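Local coordinates for sefir domain protein (Bacillus cereus F65185, PDB 5Y8E) that probably acts as a bacterial signalling protein, through a SEFIR domain of the STIR clan that can associate with other SEFIR domains, at residues V4-W10 with V32-R38; K72-R76 with L114-F118. One frame throughout, in Å; residues are numbered along the deposited sequence.

Two ways of holding an alpha/beta domain together are seen here. Contact 1 (V4-W10 with V32-R38) pairs two neighbouring strands inside the central sheet and continues past them into a polar cluster built on D37. Contact 2 (K72-R76 with L114-F118) is less buried and fastens the last turn of helix 67-75 to a loop that follows strand 111-112. Their centres are about 19 Å apart, on opposite sides of the chain's centre, and in sequence all of contact 1 precedes contact 2. They meet at one packing point, where S9 OG lies 4.1 Å from K72 CD. Helix 67-75 bridges them further, because S7 and S9 hydrogen-bond to its Y69 and D68.

Contact 1. Residues V4-W10 with V32-R38; sequences VFISYSW and VEVILDR
V4 and F5 pair with V34 and I35 as adjacent parallel strands, and this end is tight: V4 N donates to E33 O at 2.7 Å, while V4 O receives I35 N, also at 2.7 Å. On one face of the sheet V4 CG2 packs on V32 CB, and I6 CD1 touches V34 CG1; on the other, F5 brings the edge of its ring to I35 O, with CD1 3.9 Å from I35 CG2. Further on the strands splay, I6 N to I35 O is a weak bond, and a water bridges I6 O to D37 N. Side chains then take over. With its CG between backbone N and carbonyl carbon (chi1 57°), D37 turns its carboxylate to two rings: Y8 OH donates to the syn lone pair of OD1 at 2.7 Å, and W10 NE1 donates to OD2 at 3.1 Å, bent to 141°, from the syn side but out of the carboxylate plane. The looser side is R38, whose CG rests 3.6 Å from W10 CZ2 and whose NH1 reaches Y8 OH through a second water. In this beta-alpha-beta unit helix 13-29 packs on I6 and V34, helix 47-57 on F5 and I35, and strand 60-65 flanks strand 3-7.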
loop_
_atom_site.group_PDB
_atom_site.type_symbol
_atom_site.label_atom_id
_atom_site.label_comp_id
_atom_site.label_asym_id
_atom_site.label_seq_id
_atom_site.Cartn_x
_atom_site.Cartn_y
_atom_site.Cartn_z
ATOM N N VAL A 4 9.193 -1.977 4.018
ATOM C CA VAL A 4 7.829 -1.888 3.509
ATOM C C VAL A 4 7.146 -0.572 3.907
ATOM O O VAL A 4 6.981 -0.295 5.100
ATOM C CB VAL A 4 6.998 -3.081 4.038
ATOM C CG1 VAL A 4 5.560 -2.986 3.567
ATOM C CG2 VAL A 4 7.630 -4.408 3.609
ATOM N N PHE A 5 6.752 0.238 2.922
ATOM C CA PHE A 5 6.000 1.474 3.182
ATOM C C PHE A 5 4.503 1.187 3.077
ATOM O O PHE A 5 4.073 0.453 2.185
ATOM C CB PHE A 5 6.412 2.570 2.179
ATOM C CG PHE A 5 5.540 3.804 2.217
ATOM C CD1 PHE A 5 5.369 4.524 3.397
ATOM C CD2 PHE A 5 4.899 4.248 1.066
ATOM C CE1 PHE A 5 4.567 5.657 3.432
ATOM C CE2 PHE A 5 4.093 5.381 1.087
ATOM C CZ PHE A 5 3.928 6.089 2.279
ATOM N N ILE A 6 3.715 1.744 3.994
ATOM C CA ILE A 6 2.269 1.583 3.936
ATOM C C ILE A 6 1.618 2.900 3.546
ATOM O O ILE A 6 1.677 3.887 4.289
ATOM C CB ILE A 6 1.690 1.058 5.269
ATOM C CG1 ILE A 6 2.347 -0.271 5.644
ATOM C CG2 ILE A 6 0.163 0.932 5.183
ATOM C CD1 ILE A 6 1.823 -0.890 6.961
ATOM N N SER A 7 1.027 2.914 2.355
ATOM C CA SER A 7 0.290 4.068 1.868
ATOM C C SER A 7 -1.181 3.859 2.196
ATOM O O SER A 7 -1.775 2.845 1.810
ATOM C CB SER A 7 0.490 4.218 0.356
ATOM O OG SER A 7 -0.242 5.315 -0.170
ATOM N N TYR A 8 -1.770 4.804 2.922
ATOM C CA TYR A 8 -3.166 4.665 3.329
ATOM C C TYR A 8 -3.797 6.017 3.590
ATOM O O TYR A 8 -3.104 7.029 3.694
ATOM C CB TYR A 8 -3.300 3.756 4.568
ATOM C CG TYR A 8 -2.782 4.346 5.870
ATOM C CD1 TYR A 8 -1.421 4.529 6.076
ATOM C CD2 TYR A 8 -3.652 4.672 6.908
ATOM C CE1 TYR A 8 -0.937 5.049 7.258
ATOM C CE2 TYR A 8 -3.175 5.190 8.109
ATOM C CZ TYR A 8 -1.812 5.374 8.266
ATOM O OH TYR A 8 -1.305 5.891 9.435
ATOM N N SER A 9 -5.118 6.040 3.672
ATOM C CA SER A 9 -5.828 7.275 3.986
ATOM C C SER A 9 -6.324 7.198 5.425
ATOM O O SER A 9 -6.639 6.112 5.912
ATOM C CB SER A 9 -7.015 7.452 3.039
ATOM O OG SER A 9 -7.754 8.610 3.379
ATOM N N TRP A 10 -6.392 8.333 6.111
ATOM C CA TRP A 10 -6.899 8.347 7.481
ATOM C C TRP A 10 -8.430 8.399 7.479
ATOM O O TRP A 10 -9.036 9.365 7.949
ATOM C CB TRP A 10 -6.320 9.531 8.263
ATOM C CG TRP A 10 -4.877 9.348 8.698
ATOM C CD1 TRP A 10 -3.943 8.519 8.141
ATOM C CD2 TRP A 10 -4.224 10.004 9.798
ATOM N NE1 TRP A 10 -2.741 8.638 8.812
ATOM C CE2 TRP A 10 -2.892 9.539 9.836
ATOM C CE3 TRP A 10 -4.634 10.952 10.742
ATOM C CZ2 TRP A 10 -1.971 9.985 10.792
ATOM C CZ3 TRP A 10 -3.716 11.397 11.689
ATOM C CH2 TRP A 10 -2.402 10.911 11.706
ATOM N N VAL A 32 10.045 -7.859 8.744
ATOM C CA VAL A 32 10.300 -6.742 7.838
ATOM C C VAL A 32 10.381 -5.430 8.601
ATOM O O VAL A 32 9.956 -5.341 9.756
ATOM C CB VAL A 32 9.229 -6.622 6.733
ATOM C CG1 VAL A 32 9.149 -7.901 5.904
ATOM C CG2 VAL A 32 7.873 -6.268 7.326
ATOM N N GLU A 33 10.937 -4.414 7.950
ATOM C CA GLU A 33 10.943 -3.063 8.487
ATOM C C GLU A 33 9.787 -2.313 7.862
ATOM O O GLU A 33 9.621 -2.343 6.642
ATOM C CB GLU A 33 12.256 -2.363 8.139
ATOM C CG GLU A 33 13.481 -3.011 8.771
ATOM C CD GLU A 33 13.523 -2.828 10.272
ATOM O OE1 GLU A 33 12.779 -1.973 10.797
ATOM O OE2 GLU A 33 14.300 -3.539 10.936
ATOM N N VAL A 34 8.976 -1.653 8.686
ATOM C CA VAL A 34 7.824 -0.922 8.164
ATOM C C VAL A 34 8.034 0.578 8.292
ATOM O O VAL A 34 8.426 1.079 9.355
ATOM C CB VAL A 34 6.489 -1.352 8.836
ATOM C CG1 VAL A 34 5.341 -0.457 8.381
ATOM C CG2 VAL A 34 6.177 -2.801 8.509
ATOM N N ILE A 35 7.808 1.276 7.183
ATOM C CA ILE A 35 7.798 2.732 7.161
ATOM C C ILE A 35 6.359 3.224 7.317
ATOM O O ILE A 35 5.536 3.068 6.409
ATOM C CB ILE A 35 8.390 3.279 5.838
ATOM C CG1 ILE A 35 9.796 2.716 5.611
ATOM C CG2 ILE A 35 8.411 4.803 5.863
ATOM C CD1 ILE A 35 10.374 2.987 4.206
ATOM N N LEU A 36 6.065 3.821 8.469
ATOM C CA LEU A 36 4.705 4.257 8.798
ATOM C C LEU A 36 4.707 5.717 9.235
ATOM O O LEU A 36 5.510 6.112 10.089
ATOM C CB LEU A 36 4.121 3.377 9.917
ATOM C CG LEU A 36 2.658 3.634 10.291
ATOM C CD1 LEU A 36 1.728 3.315 9.115
ATOM C CD2 LEU A 36 2.275 2.827 11.530
ATOM N N ASP A 37 3.802 6.512 8.665
ATOM C CA ASP A 37 3.745 7.949 8.953
ATOM C C ASP A 37 3.701 8.293 10.446
ATOM O O ASP A 37 4.394 9.202 10.908
ATOM C CB ASP A 37 2.577 8.612 8.199
ATOM C CG ASP A 37 1.217 7.980 8.510
ATOM O OD1 ASP A 37 1.136 6.972 9.251
ATOM O OD2 ASP A 37 0.206 8.496 7.983
ATOM N N ARG A 38 2.916 7.551 11.210
ATOM C CA ARG A 38 2.740 7.901 12.616
ATOM C C ARG A 38 3.968 7.639 13.478
ATOM O O ARG A 38 4.201 8.341 14.466
ATOM C CB ARG A 38 1.493 7.239 13.169
ATOM C CG ARG A 38 0.263 7.690 12.410
ATOM C CD ARG A 38 -0.944 6.905 12.815
ATOM N NE ARG A 38 -1.305 7.153 14.203
ATOM C CZ ARG A 38 -2.182 6.414 14.867
ATOM N NH1 ARG A 38 -2.753 5.387 14.259
ATOM N NH2 ARG A 38 -2.476 6.688 16.132
HETATM O O HOH W 1 2.337 5.807 6.144
HETATM O O HOH W 2 -2.271 4.167 11.575
#

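Contact 2. Residues K72-R76 with L114-F118; sequences KANTR and LPDFF
N74, with CG anti to its carbonyl carbon (chi1 -72°), swings its amide across to D116, while F117 takes the less common setting with CG between backbone N and carbonyl carbon (chi1 55°), which brings the ring edge up to A73 O. The amide oxygen N74 OD1 accepts D116 N at 2.8 Å, almost straight (177°), in the carbonyl plane and on a lone pair. The D116 carboxylate lies stacked against this amide, the planes nearly parallel, although OD2 and N74 OD1 are both acceptors and do not bond. Alongside, A73 CB packs on P115 CG at 3.9 Å. The F117 ring presents its edge, through CE2, to A73 O at 3.4 Å, and takes P115 CB over one face toward the rim. That same A73 O is gripped side-on by R76, NE and NH2 each at 3.1 Å, with A73 O in the guanidinium plane; the guanidinium, at right angles to the F117 ring, approaches it only loosely. P115 to F118 forms a type I beta turn, and R76 leaves the helix with positive phi. This is packing of a helix C-terminus against a beta turn, a side-chain amide holding the turn's backbone, within the alpha/beta fold of the SEFIR domain.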
loop_
_atom_site.group_PDB
_atom_site.type_symbol
_atom_site.label_atom_id
_atom_site.label_comp_id
_atom_site.label_asym_id
_atom_site.label_seq_id
_atom_site.Cartn_x
_atom_site.Cartn_y
_atom_site.Cartn_z
ATOM N N LYS A 72 -10.811 8.915 -3.413
ATOM C CA LYS A 72 -9.965 10.105 -3.397
ATOM C C LYS A 72 -8.861 10.002 -4.447
ATOM O O LYS A 72 -8.498 10.993 -5.087
ATOM C CB LYS A 72 -9.368 10.302 -2.005
ATOM C CG LYS A 72 -10.357 10.830 -0.953
ATOM C CD LYS A 72 -9.892 10.472 0.457
ATOM C CE LYS A 72 -10.496 11.380 1.524
ATOM N NZ LYS A 72 -9.722 12.647 1.675
ATOM N N ALA A 73 -8.338 8.795 -4.626
ATOM C CA ALA A 73 -7.321 8.542 -5.644
ATOM C C ALA A 73 -7.906 8.799 -7.025
ATOM O O ALA A 73 -7.220 9.293 -7.926
ATOM C CB ALA A 73 -6.820 7.121 -5.547
ATOM N N ASN A 74 -9.182 8.460 -7.184
ATOM C CA ASN A 74 -9.869 8.652 -8.452
ATOM C C ASN A 74 -10.286 10.098 -8.723
ATOM O O ASN A 74 -10.345 10.518 -9.875
ATOM C CB ASN A 74 -11.092 7.731 -8.532
ATOM C CG ASN A 74 -10.719 6.272 -8.722
ATOM O OD1 ASN A 74 -9.617 5.950 -9.170
ATOM N ND2 ASN A 74 -11.648 5.380 -8.393
ATOM N N THR A 75 -10.569 10.857 -7.667
ATOM C CA THR A 75 -11.145 12.195 -7.823
ATOM C C THR A 75 -10.129 13.341 -7.751
ATOM O O THR A 75 -10.079 14.183 -8.653
ATOM C CB THR A 75 -12.265 12.441 -6.798
ATOM O OG1 THR A 75 -13.204 11.359 -6.853
ATOM C CG2 THR A 75 -12.985 13.746 -7.097
ATOM N N ARG A 76 -9.342 13.375 -6.674
ATOM C CA ARG A 76 -8.351 14.433 -6.453
ATOM C C ARG A 76 -8.991 15.823 -6.397
ATOM O O ARG A 76 -8.592 16.713 -7.146
ATOM C CB ARG A 76 -7.273 14.407 -7.544
ATOM C CG ARG A 76 -6.039 13.595 -7.215
ATOM C CD ARG A 76 -5.359 13.103 -8.485
ATOM N NE ARG A 76 -6.027 11.919 -9.021
ATOM C CZ ARG A 76 -6.268 11.714 -10.310
ATOM N NH1 ARG A 76 -5.899 12.617 -11.205
ATOM N NH2 ARG A 76 -6.882 10.605 -10.705
ATOM N N LEU A 114 -9.762 -0.523 -6.196
ATOM C CA LEU A 114 -8.467 -0.285 -6.807
ATOM C C LEU A 114 -8.605 1.031 -7.553
ATOM O O LEU A 114 -9.602 1.240 -8.250
ATOM C CB LEU A 114 -8.139 -1.414 -7.786
ATOM C CG LEU A 114 -6.686 -1.828 -8.010
ATOM C CD1 LEU A 114 -6.026 -2.116 -6.682
ATOM C CD2 LEU A 114 -6.625 -3.054 -8.892
ATOM N N PRO A 115 -7.624 1.934 -7.398
ATOM C CA PRO A 115 -7.731 3.193 -8.144
ATOM C C PRO A 115 -7.754 2.934 -9.647
ATOM O O PRO A 115 -7.142 1.954 -10.083
ATOM C CB PRO A 115 -6.456 3.937 -7.743
ATOM C CG PRO A 115 -6.151 3.420 -6.373
ATOM C CD PRO A 115 -6.502 1.952 -6.442
ATOM N N ASP A 116 -8.457 3.782 -10.402
ATOM C CA ASP A 116 -8.677 3.601 -11.844
ATOM C C ASP A 116 -7.384 3.445 -12.636
ATOM O O ASP A 116 -7.334 2.727 -13.641
ATOM C CB ASP A 116 -9.423 4.807 -12.430
ATOM C CG ASP A 116 -10.862 4.902 -11.971
ATOM O OD1 ASP A 116 -11.482 3.851 -11.694
ATOM O OD2 ASP A 116 -11.376 6.041 -11.901
ATOM N N PHE A 117 -6.346 4.140 -12.184
ATOM C CA PHE A 117 -5.118 4.275 -12.958
ATOM C C PHE A 117 -4.069 3.210 -12.667
ATOM O O PHE A 117 -3.018 3.180 -13.309
ATOM C CB PHE A 117 -4.525 5.676 -12.783
ATOM C CG PHE A 117 -4.277 6.057 -11.362
ATOM C CD1 PHE A 117 -3.087 5.718 -10.742
ATOM C CD2 PHE A 117 -5.226 6.777 -10.652
ATOM C CE1 PHE A 117 -2.854 6.070 -9.429
ATOM C CE2 PHE A 117 -5.000 7.139 -9.342
ATOM C CZ PHE A 117 -3.812 6.783 -8.725
ATOM N N PHE A 118 -4.354 2.343 -11.701
ATOM C CA PHE A 118 -3.496 1.194 -11.457
ATOM C C PHE A 118 -3.595 0.288 -12.679
ATOM O O PHE A 118 -4.680 -0.185 -13.022
ATOM C CB PHE A 118 -3.904 0.464 -10.175
ATOM C CG PHE A 118 -3.376 1.109 -8.916
ATOM C CD1 PHE A 118 -3.106 0.342 -7.792
ATOM C CD2 PHE A 118 -3.154 2.480 -8.855
ATOM C CE1 PHE A 118 -2.614 0.922 -6.632
ATOM C CE2 PHE A 118 -2.664 3.072 -7.694
ATOM C CZ PHE A 118 -2.394 2.291 -6.582
#